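Long-range contacts in dihydrolipoyl dehydrogenase (Elizabethkingia anophelis NUHP1, PDB 6UZI), which probably oxidises protein-bound dihydrolipoyl-lysine to lipoyl-lysine, passing the electrons by way of its FAD to NAD+: residues V211-K216 with S243-G248; S157-I162 with V277-R282; T37-K42 with N114-L119; S44-T49 with G106-M111. All coordinates share one frame; numbering follows the deposited sequence.

Contact 1: residues V211-K216 with S243-G248. With EDO (1,2-ethanediol), chain I.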
# COMPACT_ATOMS: atom_id res chain seq x y z
N VAL A 211 26.17 11.61 10.74
CA VAL A 211 27.50 11.23 11.18
C VAL A 211 27.35 10.02 12.08
O VAL A 211 26.73 10.10 13.15
CB VAL A 211 28.22 12.38 11.89
CG1 VAL A 211 29.65 11.97 12.22
CG2 VAL A 211 28.24 13.60 10.98
N GLU A 212 27.94 8.92 11.66
CA GLU A 212 27.64 7.62 12.24
C GLU A 212 28.89 6.77 12.33
O GLU A 212 29.76 6.82 11.45
CB GLU A 212 26.56 6.95 11.38
CG GLU A 212 26.28 5.51 11.60
CD GLU A 212 25.11 5.08 10.75
OE1 GLU A 212 24.63 5.95 9.97
OE2 GLU A 212 24.65 3.92 10.87
N TYR A 213 29.00 6.01 13.42
CA TYR A 213 30.11 5.09 13.59
C TYR A 213 29.95 3.83 12.74
O TYR A 213 30.95 3.18 12.42
CB TYR A 213 30.26 4.68 15.05
CG TYR A 213 31.49 3.83 15.26
CD1 TYR A 213 31.40 2.50 15.66
CD2 TYR A 213 32.76 4.37 15.03
CE1 TYR A 213 32.56 1.73 15.84
CE2 TYR A 213 33.91 3.62 15.21
CZ TYR A 213 33.81 2.30 15.62
OH TYR A 213 34.96 1.57 15.79
N LEU A 214 28.72 3.48 12.37
CA LEU A 214 28.47 2.23 11.68
C LEU A 214 28.90 2.34 10.22
O LEU A 214 28.99 3.43 9.66
CB LEU A 214 26.98 1.90 11.77
CG LEU A 214 26.45 1.99 13.21
CD1 LEU A 214 24.95 1.66 13.30
CD2 LEU A 214 27.26 1.18 14.20
N ASP A 215 29.16 1.18 9.60
CA ASP A 215 29.73 1.16 8.26
C ASP A 215 28.69 1.21 7.15
O ASP A 215 29.06 1.34 5.98
CB ASP A 215 30.59 -0.09 8.06
CG ASP A 215 31.72 -0.18 9.06
OD1 ASP A 215 32.32 0.87 9.36
OD2 ASP A 215 31.98 -1.30 9.55
N LYS A 216 27.41 1.13 7.50
CA LYS A 216 26.31 1.21 6.56
C LYS A 216 25.08 1.61 7.37
O LYS A 216 25.01 1.32 8.57
CB LYS A 216 26.10 -0.11 5.81
CG LYS A 216 26.03 -1.33 6.71
CD LYS A 216 25.99 -2.62 5.92
CE LYS A 216 25.67 -3.80 6.85
NZ LYS A 216 25.45 -5.11 6.15
N SER A 243 31.31 5.30 9.35
CA SER A 243 32.52 4.77 9.99
C SER A 243 33.32 5.86 10.69
O SER A 243 34.55 5.92 10.59
CB SER A 243 33.40 4.02 8.98
OG SER A 243 32.69 2.98 8.33
N THR A 244 32.62 6.73 11.41
CA THR A 244 33.21 7.93 11.99
C THR A 244 32.87 7.97 13.47
O THR A 244 31.69 7.98 13.83
CB THR A 244 32.71 9.18 11.26
OG1 THR A 244 32.98 9.05 9.86
CG2 THR A 244 33.40 10.41 11.77
N ALA A 245 33.89 7.99 14.32
CA ALA A 245 33.71 7.90 15.76
C ALA A 245 33.70 9.30 16.35
O ALA A 245 34.74 9.97 16.41
CB ALA A 245 34.81 7.05 16.39
N VAL A 246 32.52 9.75 16.79
CA VAL A 246 32.36 11.07 17.38
C VAL A 246 33.00 11.07 18.76
O VAL A 246 32.89 10.09 19.51
CB VAL A 246 30.88 11.47 17.46
CG1 VAL A 246 30.73 12.81 18.15
CG2 VAL A 246 30.26 11.51 16.08
N SER A 247 33.71 12.15 19.08
CA SER A 247 34.31 12.32 20.39
C SER A 247 33.85 13.58 21.11
O SER A 247 34.18 13.74 22.29
CB SER A 247 35.84 12.34 20.27
OG SER A 247 36.26 13.39 19.40
N GLY A 248 33.09 14.45 20.46
CA GLY A 248 32.66 15.67 21.10
C GLY A 248 31.53 16.34 20.35
O GLY A 248 31.46 16.28 19.12
C1 EDO I . 30.84 7.69 19.36
O1 EDO I . 30.91 6.84 20.51
C2 EDO I . 30.40 6.87 18.14
O2 EDO I . 30.13 7.73 17.02
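Glu212 and Leu214 offer their carbonyl oxygens to the backbone of 243-248, and these two hydrogen bonds are the polar core of the contact. Thr244 N donates to Glu212 O (2.9 Å) and Ser243 N to Leu214 O (3.0 Å). Between them, Ser243 CA points its hydrogen at Tyr213 O, 3.3 Å away, a weaker CA-H...O contact. Ser243 OG also bonds to Asp215 OD1, but the modelled separation is too short to trust in detail. The hydroxyl of Thr244 bonds Leu242 O, outside the two segments.

Apolar contacts lie toward the sheet. Val211 CG1, anti to the backbone N (chi1 -175°), meets Val246 CG2 at 3.9 Å, the two branched side chains crossing at about a right angle. Alanine suits position 245, where its lone methyl sits obliquely against the Tyr213 ring, CB to CD2 3.6 Å. O2 of an ethanediol, probably from the crystallisation liquor, accepts a hydrogen bond from Val246 N (3.1 Å).

The side chain of Glu212 leaves the backbone directed away from 243-248 and comes close to Gly190; an acid following the second strand of a Rossmann fold is consistent with its predicted role in binding NAD+. Strand 207-211 itself lies between strands 184-188 and 239-241 of the parallel sheet, while Ala245 pairs with Lys261, starting the antiparallel sheet of strands 245-252, 255-261 and 267-272.

Contact 2: residues S157-I162 with V277-R282; sequences SSLPFI and VSVGRR
Ser157 and Gly280 join the chain just past a two-stranded antiparallel ribbon, 154-156 with 281-283, which links the FAD-binding and NAD-binding parts of this pyridine nucleotide-disulphide oxidoreductase. Ser157, the residue most covered here, donates its backbone N to Gly280 O (3.0 Å), with the donor lying above the carbonyl plane. Its small side chain points toward 277-282: CB packs on the Gly280 carbonyl, and OG lies against Arg282 CB. Gly280, in the predicted NAD+ site, has a positive phi (121°) at which a side chain would press on the preceding carbonyl, so glycine suits the bend.

Val279 turns toward the loop 157-162. Its chi1 of -69° puts CG1 anti to the carbonyl carbon, which leaves CG2 between the backbone N and the carbonyl carbon. CG2 lies 3.6 Å from Ser158 CA, while CG1 meets Leu159 CD2 at 4.2 Å. A water accepts a hydrogen bond from Val279 N (2.8 Å) and can donate to Ser157 O and Val277 O, linking the two backbones, though it has more acceptors near it than protons.

Arg281 points away from this contact; its guanidinium bonds Ser154 OG and touches the FAD. The loop 157-162 meanwhile closes as a type I turn, Ile162 N to Leu159 O, which brings Ile162 round to face Val277. These two beta-branched side chains meet tip to tip, with Ile162 CD1 3.8 Å from Val277 CG2 and a little farther from CG1.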
# COMPACT_ATOMS: atom_id res chain seq x y z
N SER A 157 18.47 6.46 24.00
CA SER A 157 19.88 6.35 24.37
C SER A 157 20.59 7.65 24.02
O SER A 157 20.07 8.51 23.29
CB SER A 157 20.61 5.21 23.64
OG SER A 157 20.35 3.94 24.20
N SER A 158 21.77 7.80 24.59
CA SER A 158 22.62 8.92 24.21
C SER A 158 24.06 8.50 24.44
O SER A 158 24.36 7.34 24.77
CB SER A 158 22.25 10.19 24.98
OG SER A 158 22.91 11.30 24.40
N LEU A 159 24.97 9.44 24.22
CA LEU A 159 26.36 9.20 24.50
C LEU A 159 26.77 10.02 25.72
O LEU A 159 26.38 11.19 25.84
CB LEU A 159 27.22 9.60 23.30
CG LEU A 159 26.84 8.97 21.96
CD1 LEU A 159 27.77 9.44 20.87
CD2 LEU A 159 26.84 7.45 22.02
N PRO A 160 27.58 9.45 26.61
CA PRO A 160 27.86 10.13 27.89
C PRO A 160 28.47 11.51 27.74
O PRO A 160 28.27 12.35 28.63
CB PRO A 160 28.81 9.16 28.60
CG PRO A 160 28.43 7.81 28.01
CD PRO A 160 28.11 8.08 26.58
N PHE A 161 29.21 11.79 26.66
CA PHE A 161 29.90 13.07 26.54
C PHE A 161 29.04 14.15 25.91
O PHE A 161 29.51 15.29 25.75
CB PHE A 161 31.18 12.92 25.71
CG PHE A 161 30.97 12.36 24.33
CD1 PHE A 161 30.55 13.19 23.29
CD2 PHE A 161 31.19 11.02 24.06
CE1 PHE A 161 30.35 12.69 22.03
CE2 PHE A 161 30.99 10.52 22.80
CZ PHE A 161 30.58 11.36 21.78
N ILE A 162 27.81 13.82 25.50
CA ILE A 162 26.89 14.79 24.91
C ILE A 162 26.03 15.40 26.01
O ILE A 162 25.44 14.69 26.83
CB ILE A 162 26.01 14.14 23.83
CG1 ILE A 162 26.88 13.60 22.69
CG2 ILE A 162 25.02 15.15 23.29
CD1 ILE A 162 26.09 12.95 21.57
N VAL A 277 20.56 13.59 18.21
CA VAL A 277 21.24 12.38 18.65
C VAL A 277 20.28 11.20 18.54
O VAL A 277 19.30 11.10 19.28
CB VAL A 277 21.76 12.53 20.09
CG1 VAL A 277 22.53 11.30 20.49
CG2 VAL A 277 22.59 13.79 20.21
N SER A 278 20.55 10.30 17.60
CA SER A 278 19.73 9.12 17.35
C SER A 278 20.63 7.89 17.39
O SER A 278 20.97 7.31 16.35
CB SER A 278 19.00 9.23 16.01
OG SER A 278 18.20 10.40 15.98
N VAL A 279 21.06 7.51 18.59
CA VAL A 279 21.99 6.41 18.77
C VAL A 279 21.31 5.17 19.31
O VAL A 279 21.98 4.28 19.84
CB VAL A 279 23.18 6.80 19.66
CG1 VAL A 279 24.06 7.81 18.94
CG2 VAL A 279 22.68 7.36 20.99
N GLY A 280 19.98 5.11 19.27
CA GLY A 280 19.27 3.92 19.67
C GLY A 280 18.30 4.19 20.80
O GLY A 280 18.13 5.32 21.25
N ARG A 281 17.67 3.11 21.25
CA ARG A 281 16.72 3.16 22.35
C ARG A 281 17.14 2.19 23.44
O ARG A 281 17.72 1.13 23.18
CB ARG A 281 15.31 2.84 21.87
CG ARG A 281 14.92 3.63 20.62
CD ARG A 281 14.23 4.91 20.99
NE ARG A 281 13.11 4.67 21.89
CZ ARG A 281 12.46 5.63 22.54
NH1 ARG A 281 11.46 5.32 23.35
NH2 ARG A 281 12.83 6.89 22.39
N ARG A 282 16.84 2.56 24.68
CA ARG A 282 17.28 1.85 25.86
C ARG A 282 16.08 1.43 26.69
O ARG A 282 15.18 2.25 26.92
CB ARG A 282 18.20 2.82 26.64
CG ARG A 282 18.89 2.35 27.88
CD ARG A 282 19.28 3.60 28.69
NE ARG A 282 18.10 4.41 29.00
CZ ARG A 282 17.56 4.54 30.22
NH1 ARG A 282 16.48 5.29 30.39
NH2 ARG A 282 18.12 3.95 31.27
O HOH W 1 19.21 8.25 20.53

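Contact 3: residues T37-K42 with N114-L119. With FAD (flavin-adenine dinucleotide), chain E.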
# COMPACT_ATOMS: atom_id res chain seq x y z
N THR A 37 -9.06 -5.43 35.27
CA THR A 37 -7.77 -4.93 34.80
C THR A 37 -7.58 -3.46 35.13
O THR A 37 -8.51 -2.65 35.02
CB THR A 37 -7.64 -5.16 33.29
OG1 THR A 37 -8.00 -6.51 32.99
CG2 THR A 37 -6.21 -4.92 32.84
N VAL A 38 -6.36 -3.11 35.51
CA VAL A 38 -5.99 -1.72 35.75
C VAL A 38 -4.71 -1.43 34.97
O VAL A 38 -3.86 -2.31 34.80
CB VAL A 38 -5.80 -1.44 37.26
CG1 VAL A 38 -4.73 -2.34 37.85
CG2 VAL A 38 -5.46 0.03 37.49
N ILE A 39 -4.60 -0.21 34.46
CA ILE A 39 -3.42 0.23 33.74
C ILE A 39 -2.93 1.51 34.39
O ILE A 39 -3.73 2.37 34.78
CB ILE A 39 -3.70 0.42 32.23
CG1 ILE A 39 -2.40 0.73 31.48
CG2 ILE A 39 -4.74 1.51 31.99
CD1 ILE A 39 -2.55 0.69 29.96
N ILE A 40 -1.62 1.63 34.54
CA ILE A 40 -0.99 2.74 35.25
C ILE A 40 -0.07 3.47 34.28
O ILE A 40 0.72 2.83 33.58
CB ILE A 40 -0.23 2.24 36.49
CG1 ILE A 40 -1.17 1.48 37.42
CG2 ILE A 40 0.42 3.40 37.23
CD1 ILE A 40 -0.48 0.57 38.39
N GLU A 41 -0.19 4.80 34.24
CA GLU A 41 0.64 5.64 33.38
C GLU A 41 1.11 6.88 34.12
O GLU A 41 0.29 7.60 34.71
CB GLU A 41 -0.11 6.06 32.11
CG GLU A 41 0.67 7.06 31.27
CD GLU A 41 2.08 6.57 30.93
OE1 GLU A 41 2.22 5.54 30.24
OE2 GLU A 41 3.04 7.23 31.38
N LYS A 42 2.42 7.14 34.07
CA LYS A 42 3.02 8.31 34.70
C LYS A 42 2.82 9.58 33.88
O LYS A 42 2.78 10.68 34.44
CB LYS A 42 4.51 8.08 34.92
CG LYS A 42 5.23 7.63 33.66
CD LYS A 42 6.71 7.95 33.69
CE LYS A 42 7.39 7.17 34.77
NZ LYS A 42 8.86 7.42 34.77
N ASN A 114 -13.80 -0.77 27.48
CA ASN A 114 -13.41 -2.07 28.00
C ASN A 114 -13.44 -2.13 29.53
O ASN A 114 -13.07 -3.16 30.10
CB ASN A 114 -12.01 -2.45 27.51
CG ASN A 114 -11.99 -2.75 26.02
OD1 ASN A 114 -12.13 -3.90 25.62
ND2 ASN A 114 -11.77 -1.73 25.21
N LYS A 115 -13.92 -1.06 30.18
CA LYS A 115 -14.08 -1.01 31.63
C LYS A 115 -12.75 -1.21 32.35
O LYS A 115 -12.67 -1.88 33.39
CB LYS A 115 -15.12 -2.03 32.11
CG LYS A 115 -16.50 -1.82 31.51
CD LYS A 115 -17.07 -0.47 31.92
CE LYS A 115 -18.34 -0.13 31.18
NZ LYS A 115 -18.06 0.70 29.97
N ILE A 116 -11.70 -0.61 31.81
CA ILE A 116 -10.37 -0.67 32.41
C ILE A 116 -10.19 0.54 33.31
O ILE A 116 -10.42 1.69 32.89
CB ILE A 116 -9.28 -0.70 31.33
CG1 ILE A 116 -9.35 -1.99 30.51
CG2 ILE A 116 -7.90 -0.56 31.97
CD1 ILE A 116 -8.71 -1.87 29.15
N THR A 117 -9.74 0.31 34.53
CA THR A 117 -9.44 1.42 35.42
C THR A 117 -8.13 2.05 34.99
O THR A 117 -7.13 1.36 34.78
CB THR A 117 -9.34 0.95 36.87
OG1 THR A 117 -10.48 0.14 37.19
CG2 THR A 117 -9.29 2.13 37.80
N VAL A 118 -8.14 3.37 34.84
CA VAL A 118 -6.95 4.10 34.43
C VAL A 118 -6.49 4.94 35.60
O VAL A 118 -7.24 5.78 36.11
CB VAL A 118 -7.22 4.97 33.19
CG1 VAL A 118 -5.97 5.75 32.82
CG2 VAL A 118 -7.65 4.10 32.03
N LEU A 119 -5.25 4.71 36.03
CA LEU A 119 -4.64 5.45 37.12
C LEU A 119 -3.47 6.23 36.57
O LEU A 119 -2.64 5.67 35.84
CB LEU A 119 -4.17 4.51 38.24
CG LEU A 119 -5.24 3.69 38.97
CD1 LEU A 119 -4.61 2.82 40.03
CD2 LEU A 119 -6.26 4.62 39.59
PA FAD E . 6.44 2.63 25.46
O1A FAD E . 5.69 3.07 24.26
O2A FAD E . 7.91 3.01 25.28
O5B FAD E . 5.91 3.45 26.72
C5B FAD E . 5.71 2.73 27.94
C4B FAD E . 5.03 3.65 28.92
O4B FAD E . 5.34 3.26 30.27
C3B FAD E . 5.40 5.14 28.81
O3B FAD E . 4.24 5.88 28.45
C2B FAD E . 5.85 5.52 30.24
O2B FAD E . 5.38 6.81 30.63
C1B FAD E . 5.24 4.40 31.08
N9A FAD E . 5.94 4.12 32.32
C8A FAD E . 7.26 3.79 32.47
N7A FAD E . 7.61 3.52 33.71
C5A FAD E . 6.43 3.69 34.43
C6A FAD E . 6.12 3.56 35.79
N6A FAD E . 7.00 3.16 36.71
N1A FAD E . 4.86 3.82 36.18
C2A FAD E . 3.96 4.19 35.25
N3A FAD E . 4.13 4.34 33.94
C4A FAD E . 5.40 4.07 33.58
N1 FAD E . 8.07 1.81 16.33
C2 FAD E . 7.41 1.29 15.27
O2 FAD E . 6.99 0.13 15.29
N3 FAD E . 7.19 2.06 14.15
C4 FAD E . 7.57 3.38 13.98
O4 FAD E . 7.31 3.98 12.94
C4X FAD E . 8.27 3.93 15.11
N5 FAD E . 8.64 5.18 15.06
C5X FAD E . 9.26 5.71 16.18
C6 FAD E . 9.62 7.06 16.16
C7 FAD E . 10.17 7.67 17.28
C7M FAD E . 10.53 9.13 17.23
C8 FAD E . 10.39 6.91 18.45
C8M FAD E . 10.93 7.55 19.70
C9 FAD E . 10.05 5.56 18.46
C9A FAD E . 9.49 4.96 17.34
N10 FAD E . 9.08 3.61 17.35
C10 FAD E . 8.47 3.07 16.25
C1' FAD E . 9.28 2.77 18.54
C2' FAD E . 8.02 2.66 19.38
O2' FAD E . 7.72 3.90 20.02
C3' FAD E . 8.14 1.54 20.41
O3' FAD E . 8.70 0.38 19.81
C4' FAD E . 6.80 1.17 21.04
O4' FAD E . 6.20 2.37 21.54
C5' FAD E . 6.91 0.12 22.13
O5' FAD E . 6.18 0.65 23.25
P FAD E . 5.90 -0.14 24.64
O1P FAD E . 4.48 -0.50 24.91
O2P FAD E . 6.83 -1.32 24.87
O3P FAD E . 6.38 1.04 25.61
O HOH W 2 -11.09 -2.40 36.42
O HOH W 3 -11.87 -4.59 33.63
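The edge of the parallel sheet that carries the FAD is made where Val38, Ile39 and Ile40 of strand 37-41 pair with Thr117, Val118 and Leu119 of strand 117-120. The strand axes run 22° apart, and the ladder zigzags: Thr117 N donates to Thr37 O, Ile39 N to Thr117 O (3.0 Å), Leu119 N to Ile39 O, and Glu41 N to Leu119 O (3.1 Å). The alternate residues Val38 and Ile40 turn their backbone N-H and C=O the other way, to strand 14-17 and the Gly18 that follows it.

Side chains alternate between the two faces. On the face of Val38 and Leu119, Val38 CG2, which stands anti to the backbone N (chi1, measured to CG1, is 59°), touches Leu119 CD1 at 3.9 Å. On the opposite face Ile39 CG2 touches both Ile116 CG2 (3.8 Å) and Val118 CG2 (3.9 Å), and Met111 of helix 89-113 touches all three of these branched residues.

This is a Rossmann-type dinucleotide-binding arrangement, in which an acid at the end of the second strand grips the adenosine ribose. Here Glu41 does so: its CG stands anti to the backbone N, a bend at chi2 (53°) sets the direction of CD, and OE1 accepts a hydrogen bond from FAD O3B at 2.7 Å. OE2 takes one from O2B, though that modelled distance is too short to rely on. Ser19 OG and Tyr43 N hold the same carboxylate. At the other end of the ladder, a water bonds Thr37 O (2.9 Å) and Thr117 OG1.

Contact 4: residues S44-T49 with G106-M111. With FAD (flavin-adenine dinucleotide), chain E.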
# COMPACT_ATOMS: atom_id res chain seq x y z
N SER A 44 0.94 12.42 31.43
CA SER A 44 -0.35 13.08 31.55
C SER A 44 -1.40 12.39 30.68
O SER A 44 -2.59 12.41 31.01
CB SER A 44 -0.23 14.55 31.17
OG SER A 44 0.16 14.69 29.82
N THR A 45 -0.98 11.80 29.57
CA THR A 45 -1.90 11.11 28.67
C THR A 45 -1.41 9.69 28.40
O THR A 45 -0.25 9.35 28.63
CB THR A 45 -2.03 11.88 27.35
OG1 THR A 45 -0.75 11.97 26.72
CG2 THR A 45 -2.56 13.28 27.60
N LEU A 46 -2.32 8.87 27.89
CA LEU A 46 -2.03 7.48 27.57
C LEU A 46 -1.49 7.40 26.15
O LEU A 46 -1.68 8.30 25.33
CB LEU A 46 -3.30 6.64 27.72
CG LEU A 46 -4.01 6.73 29.07
CD1 LEU A 46 -5.22 5.80 29.12
CD2 LEU A 46 -3.05 6.47 30.23
N GLY A 47 -0.80 6.29 25.85
CA GLY A 47 -0.31 6.10 24.49
C GLY A 47 1.17 5.76 24.39
O GLY A 47 1.63 5.25 23.36
N GLY A 48 1.93 6.10 25.43
CA GLY A 48 3.33 5.74 25.45
C GLY A 48 4.20 6.55 24.51
O GLY A 48 3.87 7.65 24.08
N THR A 49 5.37 5.96 24.21
CA THR A 49 6.33 6.61 23.33
C THR A 49 5.77 6.76 21.93
O THR A 49 5.88 7.83 21.31
CB THR A 49 7.62 5.80 23.28
OG1 THR A 49 8.20 5.73 24.58
CG2 THR A 49 8.61 6.43 22.31
N GLY A 106 -8.80 8.70 21.57
CA GLY A 106 -9.26 7.38 21.17
C GLY A 106 -8.83 6.31 22.15
O GLY A 106 -9.60 5.39 22.45
N ILE A 107 -7.61 6.42 22.67
CA ILE A 107 -7.16 5.45 23.66
C ILE A 107 -7.95 5.59 24.95
O ILE A 107 -8.32 4.59 25.57
CB ILE A 107 -5.65 5.62 23.90
CG1 ILE A 107 -4.88 5.33 22.61
CG2 ILE A 107 -5.19 4.69 25.01
CD1 ILE A 107 -3.41 5.52 22.75
N ASN A 108 -8.24 6.83 25.38
CA ASN A 108 -9.12 7.00 26.53
C ASN A 108 -10.46 6.33 26.28
O ASN A 108 -10.97 5.60 27.15
CB ASN A 108 -9.34 8.48 26.83
CG ASN A 108 -8.10 9.16 27.34
OD1 ASN A 108 -7.12 8.50 27.68
ND2 ASN A 108 -8.13 10.49 27.40
N PHE A 109 -11.02 6.53 25.09
CA PHE A 109 -12.30 5.91 24.73
C PHE A 109 -12.22 4.40 24.84
O PHE A 109 -13.13 3.76 25.39
CB PHE A 109 -12.71 6.35 23.33
CG PHE A 109 -13.90 5.61 22.78
CD1 PHE A 109 -13.73 4.48 22.00
CD2 PHE A 109 -15.19 6.04 23.06
CE1 PHE A 109 -14.82 3.78 21.50
CE2 PHE A 109 -16.28 5.35 22.56
CZ PHE A 109 -16.10 4.22 21.78
N LEU A 110 -11.12 3.80 24.35
CA LEU A 110 -11.02 2.34 24.40
C LEU A 110 -10.94 1.85 25.84
O LEU A 110 -11.53 0.81 26.17
CB LEU A 110 -9.79 1.88 23.62
CG LEU A 110 -9.84 2.11 22.12
CD1 LEU A 110 -8.58 1.58 21.48
CD2 LEU A 110 -11.07 1.49 21.50
N MET A 111 -10.27 2.60 26.71
CA MET A 111 -10.17 2.19 28.10
C MET A 111 -11.54 2.18 28.77
O MET A 111 -11.88 1.23 29.47
CB MET A 111 -9.21 3.12 28.85
CG MET A 111 -7.80 3.17 28.27
SD MET A 111 -6.88 1.63 28.46
CE MET A 111 -6.98 0.90 26.83
PA FAD E . 6.44 2.63 25.46
O1A FAD E . 5.69 3.07 24.26
O2A FAD E . 7.91 3.01 25.28
O5B FAD E . 5.91 3.45 26.72
C5B FAD E . 5.71 2.73 27.94
C4B FAD E . 5.03 3.65 28.92
O4B FAD E . 5.34 3.26 30.27
C3B FAD E . 5.40 5.14 28.81
O3B FAD E . 4.24 5.88 28.45
C2B FAD E . 5.85 5.52 30.24
O2B FAD E . 5.38 6.81 30.63
C1B FAD E . 5.24 4.40 31.08
N9A FAD E . 5.94 4.12 32.32
C8A FAD E . 7.26 3.79 32.47
N7A FAD E . 7.61 3.52 33.71
C5A FAD E . 6.43 3.69 34.43
C6A FAD E . 6.12 3.56 35.79
N6A FAD E . 7.00 3.16 36.71
N1A FAD E . 4.86 3.82 36.18
C2A FAD E . 3.96 4.19 35.25
N3A FAD E . 4.13 4.34 33.94
C4A FAD E . 5.40 4.07 33.58
N1 FAD E . 8.07 1.81 16.33
C2 FAD E . 7.41 1.29 15.27
O2 FAD E . 6.99 0.13 15.29
N3 FAD E . 7.19 2.06 14.15
C4 FAD E . 7.57 3.38 13.98
O4 FAD E . 7.31 3.98 12.94
C4X FAD E . 8.27 3.93 15.11
N5 FAD E . 8.64 5.18 15.06
C5X FAD E . 9.26 5.71 16.18
C6 FAD E . 9.62 7.06 16.16
C7 FAD E . 10.17 7.67 17.28
C7M FAD E . 10.53 9.13 17.23
C8 FAD E . 10.39 6.91 18.45
C8M FAD E . 10.93 7.55 19.70
C9 FAD E . 10.05 5.56 18.46
C9A FAD E . 9.49 4.96 17.34
N10 FAD E . 9.08 3.61 17.35
C10 FAD E . 8.47 3.07 16.25
C1' FAD E . 9.28 2.77 18.54
C2' FAD E . 8.02 2.66 19.38
O2' FAD E . 7.72 3.90 20.02
C3' FAD E . 8.14 1.54 20.41
O3' FAD E . 8.70 0.38 19.81
C4' FAD E . 6.80 1.17 21.04
O4' FAD E . 6.20 2.37 21.54
C5' FAD E . 6.91 0.12 22.13
O5' FAD E . 6.18 0.65 23.25
P FAD E . 5.90 -0.14 24.64
O1P FAD E . 4.48 -0.50 24.91
O2P FAD E . 6.83 -1.32 24.87
O3P FAD E . 6.38 1.04 25.61
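Leu46 lies on Ile107 and Met111 of helix 89-113, and its side chain carries most of the contact. CB meets Ile107 CG2 at 3.8 Å. With chi1 of -54° placing CG anti to the carbonyl carbon, CG lies 3.8 Å from Asn108 OD1, the two side chains crossing at a slant. At the tip, CD1 sits 3.8 Å from Met111 CG and 3.6 Å from Asn108 OD1, so one methyl bridges a thioether chain and an amide oxygen; CD2 reaches Glu41 CB. Residues 107, 108 and 111 lie on one face of the helix, and the fork of a leucine suits the place, one methyl on the helix and the other on Glu41.

Next along the chain, Gly47 CA meets Ile107 CD1 at 3.6 Å. Its backbone angles, with phi at 129°, suit glycine, and its N-H bonds Ser19 OG. Gly48 in turn presents a bare CA to the FAD: a side chain here would strike the pyrophosphate. Thr49 N donates to FAD O1A (2.9 Å), while its OG1 donates to O2A (2.8 Å). Farther round the helix, Phe109 and Leu110 pack against Met475 and Ile473 of the second subunit.

No hydrogen bond joins 44-49 to 106-111: the union is van der Waals packing, mostly between apolar groups. The loop thus has two chemistries, apolar at Leu46 and polar at Thr49 where backbone and hydroxyl meet phosphate, just before the redox-active disulphide of Cys50 and Cys55.

How the contacts relate
Contacts 3 and 4 form one unit, their centres 10 Å apart: the chain runs from strand 37-41 straight into the loop 44-49, and from helix 89-113 straight into strand 117-120. Ile116 N probably bonds Met111 O across that helix end, and Val118 CG1 packs on Leu46 CD1 at 3.8 Å. Both contacts touch the FAD, contact 3 at the ribose and contact 4 at the phosphates. Contacts 1 and 2 belong to the NAD part, their centres 13 Å apart, where Phe161 CZ meets Val246 O. Contact 2 bridges the halves: Arg281 NH1 reaches Thr49 CG2 of contact 4. Contact 1 lies about 43 Å from contact 3, centre to centre.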